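Local coordinates for protein 3-methyladenine DNA glycosylase (Helicobacter pylori, PDB 1PU8) that excises 3-methyladenine from DNA as a base-excision-repair glycosylase of the helix-hairpin-helix (HhH-GPD) superfamily, at residues A[21-26]-A[192-197]. Sequence-based numbering, arbitrary orientation.
Sequences PAWWWP and TISLAQ. With EA1 (3H-imidazo[2,1-I]purine), chain C.
A chi1 of -172° swings CG of Gln197 away from the backbone N, and the chain, extended beyond it, crosses one face of the Trp23 indole at about a right angle; the indole's own CG lies anti to the carbonyl carbon (chi1 -75°). CG of Gln197 sits 3.8 Å from the centroid of the five-membered ring of Trp23, almost on the normal, a CH-pi contact. Further out, the amide lies nearly flat on the indole, the two planes 11° apart, with Gln197 CD 3.6 Å from Trp23 NE1. From there Gln197 NE2 donates to Ala22 O at 3.0 Å. The N-H points well at the oxygen, which lies close to the amide plane, but NE2 stands above the carbonyl plane of Ala22. Arg201 also gives a hydrogen bond to that oxygen, so two side chains of helix 195-203 hold it. At the other end of the indole, Trp23 CH2 meets Ala196 CB at 3.9 Å. Ser194 N-caps this helix: its OG accepts from Gln197 N at 3.0 Å.

Trp23 occupies the third position of a type I turn, Pro21 to Trp24, closed by Trp24 N to Pro21 O. Just past it, Trp24 and Trp25 each set a ring face against the bound imidazopurine, the damaged base 1,N6-ethenoadenine, with Trp25 CD2 3.4 Å from its N3. Glu208 accepts from Trp24 NE1, and Lys211 is hydrogen-bonded to the ligand. The contact thus ties the turn that leads into the base pocket to the start of helix 195-203. Stacking and hydrogen bonding from the same glutamine limit the rotation of its amide, and probably help to steady that turn.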
loop_
_atom_site.group_PDB
_atom_site.type_symbol
_atom_site.label_atom_id
_atom_site.label_comp_id
_atom_site.label_asym_id
_atom_site.label_seq_id
_atom_site.Cartn_x
_atom_site.Cartn_y
_atom_site.Cartn_z
ATOM N N PRO A 21 -2.212 -13.368 -2.766
ATOM C CA PRO A 21 -1.475 -13.763 -1.556
ATOM C C PRO A 21 -2.214 -13.292 -0.299
ATOM O O PRO A 21 -3.179 -12.539 -0.374
ATOM C CB PRO A 21 -0.103 -13.066 -1.694
ATOM C CG PRO A 21 -0.273 -12.018 -2.741
ATOM C CD PRO A 21 -1.500 -12.354 -3.567
ATOM N N ALA A 22 -1.753 -13.742 0.851
ATOM C CA ALA A 22 -2.420 -13.477 2.121
ATOM C C ALA A 22 -2.711 -11.982 2.415
ATOM O O ALA A 22 -3.762 -11.667 2.963
ATOM C CB ALA A 22 -1.628 -14.130 3.280
ATOM N N TRP A 23 -1.784 -11.094 2.070
ATOM C CA TRP A 23 -1.960 -9.665 2.294
ATOM C C TRP A 23 -2.322 -8.902 1.024
ATOM O O TRP A 23 -2.266 -7.662 1.004
ATOM C CB TRP A 23 -0.693 -9.046 2.886
ATOM C CG TRP A 23 -0.491 -9.358 4.310
ATOM C CD1 TRP A 23 -0.225 -10.580 4.854
ATOM C CD2 TRP A 23 -0.543 -8.433 5.398
ATOM N NE1 TRP A 23 -0.113 -10.467 6.217
ATOM C CE2 TRP A 23 -0.288 -9.158 6.575
ATOM C CE3 TRP A 23 -0.761 -7.049 5.496
ATOM C CZ2 TRP A 23 -0.275 -8.557 7.841
ATOM C CZ3 TRP A 23 -0.742 -6.454 6.758
ATOM C CH2 TRP A 23 -0.500 -7.213 7.910
ATOM N N TRP A 24 -2.696 -9.639 -0.019
ATOM C CA TRP A 24 -3.123 -9.085 -1.311
ATOM C C TRP A 24 -2.020 -8.467 -2.125
ATOM O O TRP A 24 -1.779 -8.904 -3.244
ATOM C CB TRP A 24 -4.281 -8.097 -1.199
ATOM C CG TRP A 24 -4.662 -7.518 -2.540
ATOM C CD1 TRP A 24 -5.200 -8.190 -3.616
ATOM C CD2 TRP A 24 -4.506 -6.161 -2.961
ATOM N NE1 TRP A 24 -5.406 -7.319 -4.658
ATOM C CE2 TRP A 24 -4.987 -6.068 -4.279
ATOM C CE3 TRP A 24 -4.025 -5.002 -2.344
ATOM C CZ2 TRP A 24 -5.009 -4.862 -4.984
ATOM C CZ3 TRP A 24 -4.050 -3.805 -3.047
ATOM C CH2 TRP A 24 -4.545 -3.744 -4.345
ATOM N N TRP A 25 -1.381 -7.441 -1.569
ATOM C CA TRP A 25 -0.192 -6.853 -2.144
ATOM C C TRP A 25 0.942 -7.895 -2.191
ATOM O O TRP A 25 1.347 -8.424 -1.161
ATOM C CB TRP A 25 0.256 -5.675 -1.271
ATOM C CG TRP A 25 1.046 -4.621 -1.996
ATOM C CD1 TRP A 25 2.279 -4.766 -2.578
ATOM C CD2 TRP A 25 0.666 -3.258 -2.201
ATOM N NE1 TRP A 25 2.685 -3.578 -3.136
ATOM C CE2 TRP A 25 1.714 -2.630 -2.921
ATOM C CE3 TRP A 25 -0.459 -2.490 -1.844
ATOM C CZ2 TRP A 25 1.667 -1.272 -3.303
ATOM C CZ3 TRP A 25 -0.509 -1.134 -2.223
ATOM C CH2 TRP A 25 0.550 -0.549 -2.951
ATOM N N PRO A 26 1.472 -8.179 -3.380
ATOM C CA PRO A 26 2.542 -9.190 -3.521
ATOM C C PRO A 26 3.792 -8.704 -2.833
ATOM O O PRO A 26 4.103 -7.520 -2.917
ATOM C CB PRO A 26 2.771 -9.299 -5.036
ATOM C CG PRO A 26 2.155 -8.087 -5.631
ATOM C CD PRO A 26 1.095 -7.561 -4.658
ATOM N N THR A 192 -7.714 -15.926 12.710
ATOM C CA THR A 192 -6.376 -16.280 12.248
ATOM C C THR A 192 -5.595 -14.998 11.954
ATOM O O THR A 192 -4.423 -14.891 12.305
ATOM C CB THR A 192 -6.424 -17.185 10.960
ATOM O OG1 THR A 192 -7.625 -16.945 10.205
ATOM C CG2 THR A 192 -6.510 -18.666 11.320
ATOM N N ILE A 193 -6.269 -14.013 11.363
ATOM C CA ILE A 193 -5.605 -12.817 10.849
ATOM C C ILE A 193 -5.743 -11.561 11.727
ATOM O O ILE A 193 -6.624 -11.454 12.564
ATOM C CB ILE A 193 -6.076 -12.528 9.382
ATOM C CG1 ILE A 193 -7.512 -11.993 9.358
ATOM C CG2 ILE A 193 -5.918 -13.798 8.477
ATOM C CD1 ILE A 193 -7.762 -11.060 8.192
ATOM N N SER A 194 -4.845 -10.610 11.511
ATOM C CA SER A 194 -4.831 -9.380 12.267
ATOM C C SER A 194 -5.769 -8.389 11.620
ATOM O O SER A 194 -6.201 -8.569 10.481
ATOM C CB SER A 194 -3.421 -8.810 12.287
ATOM O OG SER A 194 -2.977 -8.547 10.969
ATOM N N LEU A 195 -6.087 -7.332 12.351
ATOM C CA LEU A 195 -6.855 -6.242 11.792
ATOM C C LEU A 195 -6.071 -5.551 10.672
ATOM O O LEU A 195 -6.663 -5.116 9.681
ATOM C CB LEU A 195 -7.233 -5.239 12.882
ATOM C CG LEU A 195 -7.977 -3.991 12.383
ATOM C CD1 LEU A 195 -9.244 -4.324 11.624
ATOM C CD2 LEU A 195 -8.253 -3.087 13.590
ATOM N N ALA A 196 -4.748 -5.450 10.819
ATOM C CA ALA A 196 -3.939 -4.851 9.755
ATOM C C ALA A 196 -4.098 -5.668 8.469
ATOM O O ALA A 196 -4.230 -5.098 7.395
ATOM C CB ALA A 196 -2.464 -4.755 10.156
ATOM N N GLN A 197 -4.085 -6.992 8.597
ATOM C CA GLN A 197 -4.244 -7.887 7.455
ATOM C C GLN A 197 -5.662 -7.814 6.869
ATOM O O GLN A 197 -5.849 -7.861 5.657
ATOM C CB GLN A 197 -3.884 -9.335 7.831
ATOM C CG GLN A 197 -3.852 -10.243 6.609
ATOM C CD GLN A 197 -3.438 -11.673 6.899
ATOM O OE1 GLN A 197 -3.023 -12.006 8.015
ATOM N NE2 GLN A 197 -3.532 -12.525 5.876
HETATM N N7 EA1 C . -3.065 -1.741 -7.403
HETATM C C8 EA1 C . -2.456 -0.804 -6.599
HETATM C C5 EA1 C . -2.659 -2.929 -6.927
HETATM C C4 EA1 C . -1.773 -2.646 -5.796
HETATM N N3 EA1 C . -1.138 -3.686 -5.022
HETATM N N9 EA1 C . -1.663 -1.342 -5.614
HETATM C C6 EA1 C . -2.823 -4.281 -7.185
HETATM N N6 EA1 C . -3.574 -4.855 -8.152
HETATM C C11 EA1 C . -3.458 -6.316 -8.052
HETATM N N1 EA1 C . -2.187 -5.254 -6.394
HETATM C C10 EA1 C . -2.515 -6.489 -6.868
HETATM C C2 EA1 C . -1.372 -4.967 -5.356
#